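Local coordinates for putative capsular polysaccharide biosynthesis protein (Streptococcus pneumoniae serotype 4, PDB 6EWJ) that probably acts as a pyridoxal-phosphate-dependent sugar aminotransferase in the teichoic acid biosynthesis of the pneumococcus, at residues 16-21 / 386-391; 51-56 / 214-219; 130-135 / 169-174; 305-310 / 320-325. One frame throughout, in Å; residues are numbered along the deposited sequence.

Interaction 1 (16-21 / 386-391)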
loop_
_atom_site.group_PDB
_atom_site.type_symbol
_atom_site.label_atom_id
_atom_site.label_comp_id
_atom_site.label_asym_id
_atom_site.label_seq_id
_atom_site.Cartn_x
_atom_site.Cartn_y
_atom_site.Cartn_z
ATOM N N PRO A 16 6.680 -9.709 20.338
ATOM C CA PRO A 16 6.221 -8.363 20.705
ATOM C C PRO A 16 7.181 -7.353 20.151
ATOM O O PRO A 16 8.341 -7.688 19.948
ATOM C CB PRO A 16 6.284 -8.368 22.237
ATOM C CG PRO A 16 7.430 -9.297 22.542
ATOM C CD PRO A 16 7.415 -10.351 21.439
ATOM N N PRO A 17 6.711 -6.115 19.921
ATOM C CA PRO A 17 7.574 -5.098 19.383
ATOM C C PRO A 17 8.513 -4.542 20.455
ATOM O O PRO A 17 8.161 -4.511 21.635
ATOM C CB PRO A 17 6.565 -4.031 18.915
ATOM C CG PRO A 17 5.484 -4.099 19.921
ATOM C CD PRO A 17 5.366 -5.582 20.231
ATOM N N ASP A 18 9.707 -4.127 20.033
ATOM C CA ASP A 18 10.685 -3.514 20.918
ATOM C C ASP A 18 10.802 -2.036 20.538
ATOM O O ASP A 18 11.583 -1.680 19.659
ATOM C CB ASP A 18 12.044 -4.220 20.783
ATOM C CG ASP A 18 13.037 -3.826 21.893
ATOM O OD1 ASP A 18 12.931 -2.689 22.440
ATOM O OD2 ASP A 18 13.930 -4.652 22.191
ATOM N N ILE A 19 9.954 -1.220 21.143
ATOM C CA ILE A 19 9.891 0.210 20.861
ATOM C C ILE A 19 10.261 0.934 22.142
ATOM O O ILE A 19 9.726 0.616 23.203
ATOM C CB ILE A 19 8.466 0.638 20.425
ATOM C CG1 ILE A 19 7.928 -0.237 19.272
ATOM C CG2 ILE A 19 8.425 2.118 20.087
ATOM C CD1 ILE A 19 8.723 -0.170 17.973
ATOM N N THR A 20 11.159 1.925 22.040
ATOM C CA THR A 20 11.606 2.707 23.191
ATOM C C THR A 20 11.161 4.159 23.021
ATOM O O THR A 20 10.637 4.551 21.967
ATOM C CB THR A 20 13.141 2.677 23.348
ATOM O OG1 THR A 20 13.754 3.359 22.246
ATOM C CG2 THR A 20 13.661 1.245 23.446
ATOM N N GLU A 21 11.427 4.971 24.034
ATOM C CA GLU A 21 11.126 6.402 23.934
ATOM C C GLU A 21 11.790 7.133 22.750
ATOM O O GLU A 21 11.264 8.146 22.300
ATOM C CB GLU A 21 11.429 7.122 25.265
ATOM C CG GLU A 21 10.498 6.711 26.417
ATOM C CD GLU A 21 9.031 7.053 26.197
ATOM O OE1 GLU A 21 8.727 8.132 25.616
ATOM O OE2 GLU A 21 8.173 6.213 26.561
ATOM N N HIS A 386 13.238 -12.767 20.171
ATOM C CA HIS A 386 13.066 -11.345 20.101
ATOM C C HIS A 386 13.760 -10.748 21.319
ATOM O O HIS A 386 14.123 -11.461 22.272
ATOM C CB HIS A 386 11.572 -11.001 20.119
ATOM C CG HIS A 386 10.820 -11.592 21.273
ATOM N ND1 HIS A 386 10.781 -11.012 22.523
ATOM C CD2 HIS A 386 10.060 -12.711 21.363
ATOM C CE1 HIS A 386 10.019 -11.737 23.326
ATOM N NE2 HIS A 386 9.582 -12.785 22.646
ATOM N N THR A 387 13.861 -9.423 21.307
ATOM C CA THR A 387 14.745 -8.725 22.255
ATOM C C THR A 387 14.083 -8.343 23.576
ATOM O O THR A 387 14.705 -7.699 24.390
ATOM C CB THR A 387 15.325 -7.486 21.574
ATOM O OG1 THR A 387 14.274 -6.773 20.904
ATOM C CG2 THR A 387 16.357 -7.932 20.551
ATOM N N LYS A 388 12.807 -8.691 23.751
ATOM C CA LYS A 388 12.141 -8.594 25.035
ATOM C C LYS A 388 12.250 -9.869 25.885
ATOM O O LYS A 388 11.853 -9.857 27.047
ATOM C CB LYS A 388 10.659 -8.215 24.840
ATOM C CG LYS A 388 10.415 -6.994 23.936
ATOM C CD LYS A 388 10.872 -5.696 24.570
ATOM C CE LYS A 388 9.929 -5.196 25.646
ATOM N NZ LYS A 388 10.360 -3.831 26.066
ATOM N N LEU A 389 12.808 -10.944 25.333
ATOM C CA LEU A 389 13.070 -12.166 26.110
ATOM C C LEU A 389 14.153 -11.939 27.177
ATOM O O LEU A 389 15.241 -11.474 26.860
ATOM C CB LEU A 389 13.558 -13.306 25.210
ATOM C CG LEU A 389 12.575 -13.978 24.269
ATOM C CD1 LEU A 389 13.326 -14.947 23.364
ATOM C CD2 LEU A 389 11.491 -14.703 25.048
ATOM N N SER A 390 13.853 -12.281 28.419
ATOM C CA SER A 390 14.878 -12.356 29.456
ATOM C C SER A 390 15.649 -13.689 29.349
ATOM O O SER A 390 15.134 -14.687 28.839
ATOM C CB SER A 390 14.234 -12.268 30.836
ATOM O OG SER A 390 13.441 -13.426 31.086
ATOM N N ASP A 391 16.859 -13.706 29.894
ATOM C CA ASP A 391 17.614 -14.953 30.048
ATOM C C ASP A 391 16.830 -16.044 30.810
ATOM O O ASP A 391 16.863 -17.200 30.413
ATOM C CB ASP A 391 18.981 -14.672 30.680
ATOM C CG ASP A 391 19.911 -13.898 29.743
ATOM O OD1 ASP A 391 19.647 -13.851 28.518
ATOM O OD2 ASP A 391 20.883 -13.305 30.213
#
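The ring of Pro-16 sits on one face of the His-386 imidazole, the two side chains crossing at about a right angle. CD of Pro-16 lies 3.4 Å from the centroid of the His-386 ring and only 4° off the ring normal, which makes this a CH-pi contact. CG of Leu-389 covers the opposite face of the imidazole, displaced toward the rim, so the ring is held between two aliphatic groups. The ring nitrogens help to set its rotation: NE2 is hydrogen-bonded to the carbonyl O of Pro-13, and ND1 takes a weak bond from the backbone N of Lys-388. Further along, Asp-18 has CG anti to its backbone N (chi1 -168°) and crosses Thr-387 nearly perpendicularly. OG1 of Thr-387 donates to OD2 of Asp-18 over 2.5 Å, and OD2 receives it on its anti lone pair, away from OD1. That other oxygen forms a salt bridge with Arg-280 of helix 268-299. Lys-388, bent at chi2 and chi3, runs its aliphatic chain past Pro-16 and Asp-18, with CD 3.9 Å from CG of Asp-18. The arrangement is a surface junction of the DegT/DnrJ/EryC1 aminotransferase fold, joining the segment before helix 21-31 to the type I beta turn His-386 to Leu-389, before helix 391-409.

Interaction 2 (51-56 / 214-219)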
loop_
_atom_site.group_PDB
_atom_site.type_symbol
_atom_site.label_atom_id
_atom_site.label_comp_id
_atom_site.label_asym_id
_atom_site.label_seq_id
_atom_site.Cartn_x
_atom_site.Cartn_y
_atom_site.Cartn_z
ATOM N N LEU A 51 23.802 2.354 2.701
ATOM C CA LEU A 51 25.112 2.183 3.324
ATOM C C LEU A 51 25.193 0.897 4.140
ATOM O O LEU A 51 26.210 0.167 4.081
ATOM C CB LEU A 51 25.486 3.379 4.196
ATOM C CG LEU A 51 25.649 4.680 3.435
ATOM C CD1 LEU A 51 25.630 5.836 4.418
ATOM C CD2 LEU A 51 26.943 4.738 2.604
ATOM N N TYR A 52 24.163 0.632 4.924
ATOM C CA TYR A 52 24.106 -0.582 5.750
ATOM C C TYR A 52 24.121 -1.865 4.909
ATOM O O TYR A 52 24.806 -2.830 5.282
ATOM C CB TYR A 52 22.896 -0.558 6.701
ATOM C CG TYR A 52 22.832 -1.693 7.682
ATOM C CD1 TYR A 52 23.634 -1.717 8.805
ATOM C CD2 TYR A 52 21.940 -2.745 7.503
ATOM C CE1 TYR A 52 23.596 -2.785 9.718
ATOM C CE2 TYR A 52 21.888 -3.801 8.414
ATOM C CZ TYR A 52 22.736 -3.815 9.514
ATOM O OH TYR A 52 22.699 -4.876 10.429
ATOM N N THR A 53 23.388 -1.889 3.803
ATOM C CA THR A 53 23.334 -3.071 2.935
ATOM C C THR A 53 24.379 -3.049 1.813
ATOM O O THR A 53 24.444 -3.993 1.017
ATOM C CB THR A 53 21.918 -3.303 2.292
ATOM O OG1 THR A 53 21.565 -2.178 1.490
ATOM C CG2 THR A 53 20.862 -3.595 3.360
ATOM N N GLN A 54 25.210 -1.997 1.759
ATOM C CA GLN A 54 26.256 -1.855 0.736
ATOM C C GLN A 54 25.676 -1.926 -0.684
ATOM O O GLN A 54 26.199 -2.610 -1.569
ATOM C CB GLN A 54 27.402 -2.863 0.940
ATOM C CG GLN A 54 28.098 -2.614 2.270
ATOM C CD GLN A 54 29.269 -3.531 2.537
ATOM O OE1 GLN A 54 29.920 -4.012 1.622
ATOM N NE2 GLN A 54 29.524 -3.798 3.808
ATOM N N THR A 55 24.590 -1.181 -0.874
ATOM C CA THR A 55 23.968 -1.042 -2.188
ATOM C C THR A 55 23.876 0.418 -2.493
ATOM O O THR A 55 23.961 1.228 -1.577
ATOM C CB THR A 55 22.552 -1.664 -2.216
ATOM O OG1 THR A 55 21.805 -1.197 -1.086
ATOM C CG2 THR A 55 22.642 -3.165 -2.203
ATOM N N PRO A 56 23.713 0.778 -3.769
ATOM C CA PRO A 56 23.767 2.216 -4.104
ATOM C C PRO A 56 22.527 2.979 -3.759
ATOM O O PRO A 56 22.608 4.144 -3.373
ATOM C CB PRO A 56 24.049 2.233 -5.625
ATOM C CG PRO A 56 23.635 0.911 -6.105
ATOM C CD PRO A 56 23.879 -0.062 -4.959
ATOM N N SER A 214 11.461 -2.552 2.027
ATOM C CA SER A 214 12.254 -1.905 1.016
ATOM C C SER A 214 12.634 -2.821 -0.120
ATOM O O SER A 214 12.725 -4.044 0.061
ATOM C CB SER A 214 13.530 -1.270 1.663
ATOM O OG SER A 214 14.454 -2.294 2.067
ATOM N N ALA A 215 12.962 -2.194 -1.240
ATOM C CA ALA A 215 13.637 -2.811 -2.386
ATOM C C ALA A 215 15.000 -2.175 -2.589
ATOM O O ALA A 215 15.164 -0.945 -2.555
ATOM C CB ALA A 215 12.839 -2.607 -3.650
ATOM N N THR A 216 15.973 -3.012 -2.858
ATOM C CA THR A 216 17.257 -2.551 -3.293
ATOM C C THR A 216 17.842 -3.536 -4.315
ATOM O O THR A 216 17.229 -4.569 -4.630
ATOM C CB THR A 216 18.199 -2.316 -2.082
ATOM O OG1 THR A 216 19.372 -1.586 -2.491
ATOM C CG2 THR A 216 18.601 -3.654 -1.422
ATOM N N TRP A 217 19.034 -3.199 -4.815
ATOM C CA TRP A 217 19.697 -3.967 -5.836
ATOM C C TRP A 217 21.195 -3.823 -5.674
ATOM O O TRP A 217 21.687 -2.770 -5.274
ATOM C CB TRP A 217 19.273 -3.547 -7.252
ATOM C CG TRP A 217 19.465 -2.090 -7.563
ATOM C CD1 TRP A 217 20.579 -1.495 -8.143
ATOM C CD2 TRP A 217 18.522 -1.056 -7.339
ATOM N NE1 TRP A 217 20.372 -0.129 -8.267
ATOM C CE2 TRP A 217 19.108 0.156 -7.784
ATOM C CE3 TRP A 217 17.240 -1.021 -6.767
ATOM C CZ2 TRP A 217 18.442 1.365 -7.688
ATOM C CZ3 TRP A 217 16.576 0.215 -6.666
ATOM C CH2 TRP A 217 17.182 1.374 -7.123
ATOM N N LYS A 218 21.926 -4.866 -6.017
ATOM C CA LYS A 218 23.369 -4.763 -5.922
ATOM C C LYS A 218 23.928 -3.938 -7.096
ATOM O O LYS A 218 23.362 -3.907 -8.188
ATOM C CB LYS A 218 24.008 -6.144 -5.769
ATOM C CG LYS A 218 24.205 -6.945 -7.032
ATOM C CD LYS A 218 24.836 -8.283 -6.641
ATOM C CE LYS A 218 25.153 -9.130 -7.853
ATOM N NZ LYS A 218 25.573 -10.470 -7.374
ATOM N N ALA A 219 25.040 -3.255 -6.837
ATOM C CA ALA A 219 25.710 -2.469 -7.865
ATOM C C ALA A 219 25.970 -3.362 -9.073
ATOM O O ALA A 219 26.466 -4.466 -8.936
ATOM C CB ALA A 219 27.024 -1.886 -7.331
#
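A Schellman motif ends helix 40-53, with Gln-54 at positive phi as its C-prime residue, and the chain leaving it runs against the end of strand 213-217 in the large mixed sheet. Thr-55 carries the polar part of the contact. CB of Thr-55 lies 3.2 Å from OG1 of Thr-216, and from there the side chain divides. The hydroxyl branch, set between the backbone N and the carbonyl carbon (chi1 49°), meets the Thr-216 side chain tip to tip, with 2.8 Å between OG1 of Thr-55 and OG1 of Thr-216. OG1 of Thr-55 is also hydrogen-bonded to OG1 of Thr-53, at 2.8 Å. OG1 of Thr-216 is bonded in addition to the carbonyl of Lys-57, and OG1 of Thr-53 to that of Leu-49, so the row of three hydroxyls is tied to backbone at both ends. The methyl branch of Thr-55, anti to the carbonyl carbon, brings CG2 to 3.2 Å from the carbonyl O of Trp-217. Pro-56 continues the packing obliquely against the indole, whose NE1 is bonded to Asp-225. CD of Pro-56 stands 4.3 Å from CB of Ala-219.

Interaction 3 (130-135 / 169-174)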
loop_
_atom_site.group_PDB
_atom_site.type_symbol
_atom_site.label_atom_id
_atom_site.label_comp_id
_atom_site.label_asym_id
_atom_site.label_seq_id
_atom_site.Cartn_x
_atom_site.Cartn_y
_atom_site.Cartn_z
ATOM N N LYS A 130 12.092 -16.275 -15.820
ATOM C CA LYS A 130 12.662 -14.929 -15.704
ATOM C C LYS A 130 13.330 -14.615 -14.377
ATOM O O LYS A 130 14.281 -13.804 -14.331
ATOM C CB LYS A 130 11.593 -13.852 -15.937
ATOM C CG LYS A 130 10.906 -13.876 -17.288
ATOM C CD LYS A 130 11.869 -13.900 -18.463
ATOM C CE LYS A 130 11.118 -13.715 -19.770
ATOM N NZ LYS A 130 12.060 -13.669 -20.888
ATOM N N VAL A 131 12.840 -15.202 -13.291
ATOM C CA VAL A 131 13.245 -14.806 -11.946
ATOM C C VAL A 131 13.290 -16.023 -11.045
ATOM O O VAL A 131 12.466 -16.945 -11.179
ATOM C CB VAL A 131 12.280 -13.771 -11.332
ATOM C CG1 VAL A 131 12.546 -13.551 -9.853
ATOM C CG2 VAL A 131 12.382 -12.441 -12.052
ATOM N N ILE A 132 14.257 -16.029 -10.142
ATOM C CA ILE A 132 14.313 -16.972 -9.053
ATOM C C ILE A 132 14.208 -16.142 -7.778
ATOM O O ILE A 132 14.933 -15.136 -7.618
ATOM C CB ILE A 132 15.621 -17.786 -9.045
ATOM C CG1 ILE A 132 15.722 -18.618 -10.309
ATOM C CG2 ILE A 132 15.660 -18.714 -7.822
ATOM C CD1 ILE A 132 17.092 -19.175 -10.612
ATOM N N ILE A 133 13.327 -16.575 -6.869
ATOM C CA ILE A 133 13.170 -15.958 -5.542
ATOM C C ILE A 133 13.585 -16.920 -4.388
ATOM O O ILE A 133 12.727 -17.599 -3.813
ATOM C CB ILE A 133 11.703 -15.429 -5.301
ATOM C CG1 ILE A 133 11.210 -14.592 -6.494
ATOM C CG2 ILE A 133 11.636 -14.594 -4.000
ATOM C CD1 ILE A 133 9.779 -14.041 -6.355
ATOM N N PRO A 134 14.883 -16.967 -4.027
ATOM C CA PRO A 134 15.253 -17.617 -2.783
ATOM C C PRO A 134 14.701 -16.865 -1.562
ATOM O O PRO A 134 14.597 -15.619 -1.611
ATOM C CB PRO A 134 16.801 -17.519 -2.780
ATOM C CG PRO A 134 17.203 -17.017 -4.136
ATOM C CD PRO A 134 16.017 -16.201 -4.586
ATOM N N VAL A 135 14.418 -17.595 -0.489
ATOM C CA VAL A 135 14.062 -16.993 0.773
ATOM C C VAL A 135 15.146 -17.209 1.815
ATOM O O VAL A 135 15.645 -18.343 2.005
ATOM C CB VAL A 135 12.699 -17.501 1.303
ATOM C CG1 VAL A 135 12.677 -18.989 1.555
ATOM C CG2 VAL A 135 12.298 -16.805 2.584
ATOM N N ASN A 169 20.418 -10.229 -19.327
ATOM C CA ASN A 169 20.473 -11.324 -20.246
ATOM C C ASN A 169 20.561 -12.763 -19.692
ATOM O O ASN A 169 21.061 -13.679 -20.347
ATOM C CB ASN A 169 21.444 -11.108 -21.418
ATOM C CG ASN A 169 20.808 -11.520 -22.743
ATOM O OD1 ASN A 169 21.134 -12.559 -23.327
ATOM N ND2 ASN A 169 19.807 -10.744 -23.168
ATOM N N ARG A 170 20.000 -12.922 -18.505
ATOM C CA ARG A 170 19.902 -14.184 -17.821
ATOM C C ARG A 170 18.736 -14.100 -16.824
ATOM O O ARG A 170 18.116 -13.032 -16.657
ATOM C CB ARG A 170 21.224 -14.479 -17.097
ATOM C CG ARG A 170 21.736 -13.372 -16.161
ATOM C CD ARG A 170 22.701 -13.952 -15.117
ATOM N NE ARG A 170 23.301 -12.929 -14.245
ATOM C CZ ARG A 170 22.737 -12.424 -13.149
ATOM N NH1 ARG A 170 21.518 -12.793 -12.767
ATOM N NH2 ARG A 170 23.387 -11.518 -12.428
ATOM N N ILE A 171 18.470 -15.206 -16.144
ATOM C CA ILE A 171 17.524 -15.233 -15.025
ATOM C C ILE A 171 18.004 -14.261 -13.956
ATOM O O ILE A 171 19.176 -14.257 -13.603
ATOM C CB ILE A 171 17.377 -16.659 -14.436
ATOM C CG1 ILE A 171 16.673 -17.579 -15.438
ATOM C CG2 ILE A 171 16.543 -16.643 -13.155
ATOM C CD1 ILE A 171 16.836 -19.059 -15.183
ATOM N N VAL A 172 17.086 -13.450 -13.438
ATOM C CA VAL A 172 17.400 -12.473 -12.405
ATOM C C VAL A 172 17.113 -13.132 -11.061
ATOM O O VAL A 172 16.044 -13.795 -10.888
ATOM C CB VAL A 172 16.607 -11.154 -12.621
ATOM C CG1 VAL A 172 16.791 -10.203 -11.437
ATOM C CG2 VAL A 172 17.031 -10.466 -13.918
ATOM N N ILE A 173 18.027 -12.947 -10.093
ATOM C CA ILE A 173 17.860 -13.542 -8.788
ATOM C C ILE A 173 17.456 -12.499 -7.806
ATOM O O ILE A 173 18.209 -11.575 -7.579
ATOM C CB ILE A 173 19.118 -14.281 -8.294
ATOM C CG1 ILE A 173 19.520 -15.349 -9.312
ATOM C CG2 ILE A 173 18.824 -14.924 -6.947
ATOM C CD1 ILE A 173 20.781 -16.102 -8.959
ATOM N N VAL A 174 16.264 -12.673 -7.223
ATOM C CA VAL A 174 15.664 -11.698 -6.330
ATOM C C VAL A 174 15.547 -12.325 -4.960
ATOM O O VAL A 174 14.731 -13.238 -4.747
ATOM C CB VAL A 174 14.273 -11.288 -6.805
ATOM C CG1 VAL A 174 13.607 -10.359 -5.796
ATOM C CG2 VAL A 174 14.371 -10.667 -8.194
#
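Two neighbouring parallel strands, 129-132 and 172-177, meet here inside the central mixed sheet. Val-172 N donates to Lys-130 O over 3.0 Å with a nearly straight N-H...O angle of 174°, although the donor stands above the carbonyl plane. Ile-132 N returns a bond to Val-172 O, lying in that carbonyl's plane. Val-174 N then reaches Ile-132 O at 2.8 Å, almost along the C=O axis. The alternation of partners is that of a parallel pair, with Val-131 beside Val-172 and Ile-132 beside Ile-173. Helices 144-153 and 163-168 lie in the chain between these parallel strands, a helical crossover within the large domain of the PLP-dependent aminotransferase fold. Side chains pack on both faces. On the face of Val-131 and Val-172, CG1 of Val-131 approaches CG2 of Val-174 obliquely at 3.8 Å, and helix 64-74 lies over them through Leu-68, Ile-71 and Leu-72. On the face of Ile-132 and Ile-173, CG2 of Ile-171, anti to its backbone N, touches CG1 of Ile-132 at 3.6 Å. Pro-134 crosses Ile-173 at about a right angle, its CG 3.9 Å from CG2 of Ile-173. CD of Pro-134 rests 3.2 Å from the carbonyl O of Val-174.

Interaction 4 (305-310 / 320-325)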
loop_
_atom_site.group_PDB
_atom_site.type_symbol
_atom_site.label_atom_id
_atom_site.label_comp_id
_atom_site.label_asym_id
_atom_site.label_seq_id
_atom_site.Cartn_x
_atom_site.Cartn_y
_atom_site.Cartn_z
ATOM N N HIS A 305 16.605 -30.052 17.351
ATOM C CA HIS A 305 17.646 -29.627 16.387
ATOM C C HIS A 305 17.349 -28.266 15.734
ATOM O O HIS A 305 16.527 -28.169 14.791
ATOM C CB HIS A 305 17.798 -30.657 15.253
ATOM C CG HIS A 305 18.149 -32.030 15.715
ATOM N ND1 HIS A 305 18.958 -32.275 16.800
ATOM C CD2 HIS A 305 17.843 -33.243 15.204
ATOM C CE1 HIS A 305 19.080 -33.582 16.974
ATOM N NE2 HIS A 305 18.441 -34.192 16.006
ATOM N N PRO A 306 18.033 -27.211 16.186
ATOM C CA PRO A 306 17.828 -25.880 15.570
ATOM C C PRO A 306 18.575 -25.691 14.257
ATOM O O PRO A 306 19.595 -26.317 13.998
ATOM C CB PRO A 306 18.381 -24.918 16.621
ATOM C CG PRO A 306 19.369 -25.732 17.392
ATOM C CD PRO A 306 19.021 -27.177 17.263
ATOM N N LEU A 307 18.017 -24.858 13.397
ATOM C CA LEU A 307 18.728 -24.449 12.206
ATOM C C LEU A 307 19.904 -23.606 12.677
ATOM O O LEU A 307 19.727 -22.775 13.594
ATOM C CB LEU A 307 17.891 -23.559 11.284
ATOM C CG LEU A 307 16.684 -24.088 10.582
ATOM C CD1 LEU A 307 16.275 -23.036 9.553
ATOM C CD2 LEU A 307 16.918 -25.465 9.974
ATOM N N ALA A 308 21.035 -23.789 12.017
ATOM C CA ALA A 308 22.267 -23.106 12.405
ATOM C C ALA A 308 22.254 -21.675 11.910
ATOM O O ALA A 308 22.015 -21.415 10.728
ATOM C CB ALA A 308 23.497 -23.844 11.902
ATOM N N HIS A 309 22.451 -20.763 12.853
ATOM C CA HIS A 309 22.547 -19.345 12.534
ATOM C C HIS A 309 23.919 -18.842 12.213
ATOM O O HIS A 309 24.085 -17.709 11.750
ATOM C CB HIS A 309 21.876 -18.521 13.629
ATOM C CG HIS A 309 20.382 -18.582 13.567
ATOM N ND1 HIS A 309 19.642 -17.813 12.691
ATOM C CD2 HIS A 309 19.485 -19.292 14.289
ATOM C CE1 HIS A 309 18.353 -18.030 12.889
ATOM N NE2 HIS A 309 18.225 -18.923 13.846
ATOM N N LYS A 310 24.922 -19.673 12.470
ATOM C CA LYS A 310 26.292 -19.334 12.157
ATOM C C LYS A 310 26.867 -20.522 11.412
ATOM O O LYS A 310 26.799 -21.617 11.929
ATOM C CB LYS A 310 27.056 -19.014 13.444
ATOM C CG LYS A 310 28.511 -18.578 13.273
ATOM C CD LYS A 310 28.813 -17.702 12.054
ATOM C CE LYS A 310 30.124 -16.898 12.258
ATOM N NZ LYS A 310 30.506 -15.961 11.156
ATOM N N LEU A 320 14.322 -15.804 13.309
ATOM C CA LEU A 320 13.532 -16.917 13.887
ATOM C C LEU A 320 14.402 -18.036 14.431
ATOM O O LEU A 320 15.413 -18.429 13.789
ATOM C CB LEU A 320 12.647 -17.521 12.823
ATOM C CG LEU A 320 11.584 -16.563 12.218
ATOM C CD1 LEU A 320 10.952 -17.271 11.041
ATOM C CD2 LEU A 320 10.547 -16.123 13.232
ATOM N N TYR A 321 14.000 -18.579 15.578
ATOM C CA TYR A 321 14.611 -19.770 16.079
ATOM C C TYR A 321 13.809 -21.002 15.651
ATOM O O TYR A 321 13.004 -21.575 16.401
ATOM C CB TYR A 321 14.810 -19.722 17.590
ATOM C CG TYR A 321 15.869 -20.686 18.048
ATOM C CD1 TYR A 321 17.212 -20.405 17.827
ATOM C CD2 TYR A 321 15.537 -21.888 18.662
ATOM C CE1 TYR A 321 18.193 -21.298 18.230
ATOM C CE2 TYR A 321 16.518 -22.793 19.110
ATOM C CZ TYR A 321 17.831 -22.495 18.863
ATOM O OH TYR A 321 18.773 -23.358 19.285
ATOM N N ILE A 322 14.093 -21.399 14.428
ATOM C CA ILE A 322 13.508 -22.577 13.812
ATOM C C ILE A 322 14.170 -23.852 14.351
ATOM O O ILE A 322 15.424 -23.958 14.372
ATOM C CB ILE A 322 13.596 -22.465 12.268
ATOM C CG1 ILE A 322 12.705 -21.256 11.841
ATOM C CG2 ILE A 322 13.230 -23.814 11.622
ATOM C CD1 ILE A 322 12.374 -21.081 10.375
ATOM N N THR A 323 13.332 -24.797 14.797
ATOM C CA THR A 323 13.798 -26.087 15.284
ATOM C C THR A 323 13.022 -27.163 14.616
ATOM O O THR A 323 11.883 -26.945 14.169
ATOM C CB THR A 323 13.727 -26.293 16.821
ATOM O OG1 THR A 323 12.390 -26.659 17.242
ATOM C CG2 THR A 323 14.223 -25.043 17.608
ATOM N N ARG A 324 13.653 -28.323 14.505
ATOM C CA ARG A 324 12.973 -29.543 14.162
ATOM C C ARG A 324 13.216 -30.607 15.251
ATOM O O ARG A 324 14.336 -30.729 15.742
ATOM C CB ARG A 324 13.417 -30.034 12.786
ATOM C CG ARG A 324 13.094 -29.073 11.658
ATOM C CD ARG A 324 13.661 -29.534 10.343
ATOM N NE ARG A 324 13.063 -30.793 9.931
ATOM C CZ ARG A 324 13.490 -31.549 8.921
ATOM N NH1 ARG A 324 14.576 -31.189 8.227
ATOM N NH2 ARG A 324 12.865 -32.681 8.621
ATOM N N VAL A 325 12.159 -31.315 15.665
ATOM C CA VAL A 325 12.221 -32.293 16.749
ATOM C C VAL A 325 12.363 -33.690 16.123
ATOM O O VAL A 325 11.455 -34.175 15.431
ATOM C CB VAL A 325 10.997 -32.246 17.693
ATOM C CG1 VAL A 325 11.260 -33.066 18.951
ATOM C CG2 VAL A 325 10.690 -30.803 18.094
HETATM O O HOH W 1 17.182 -21.645 14.154
#
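Pro-306 lies alongside the phenol end of Tyr-321, both side chains pointing the same way. CB of Pro-306 is 3.3 Å from CZ of Tyr-321, and CG of Pro-306 comes to 3.1 Å from OH of Tyr-321. CG of Tyr-321 is anti to its backbone N (chi1 -159°); the hydroxyl is bonded to Asp-296, and Tyr-295 stacks on the ring, both from helix 268-299. Leu-307 and Ile-322 likewise lie side by side, with CG of Leu-307 3.6 Å from CG2 of Ile-322. Between the backbones, His-305 and Arg-324 form a hydrogen-bonded antiparallel pair: each N donates to the other's O, and the bond from Arg-324 N approaches His-305 O from above the carbonyl plane. Pro-306, which has no N-H to offer, falls opposite Thr-323 in the non-hydrogen-bonded position. Leu-307 N then donates to Ile-322 O at 2.9 Å. That oxygen also accepts from a water that donates to Leu-307 O as well, so the water bridges the two carbonyls. Beyond it NE2 of His-309 makes a weak bond to Leu-320 O, which lies in the plane of the imidazole, while ND1 is bonded to Ser-316. The pairing joins an outermost strand, 304-306, to the middle strand of the three-stranded antiparallel sheet in the aminotransferase small domain.

Overall arrangement
Interactions 2 and 3 reach the same mixed sheet, their centres 17 Å apart, whereas interaction 4 belongs to the separate antiparallel sheet, its centre 26 Å from that of interaction 3. Interaction 1 closes a loop along the chain in which the other three are nested. Helix 268-299 connects interactions 1 and 4, touching side chains of both; their nearest atoms are about 7 Å apart. The cofactor site, empty in this apo chain, is closest to interaction 4. Measured between side chains, Leu-320 is about 4 Å from His-179, Val-174 and Thr-216 are about 10 and 11 Å from Ala-64, both pyridoxal-phosphate-binding residues, and Pro-17 is about 10 Å from Lys-205, the predicted cofactor-bearing lysine.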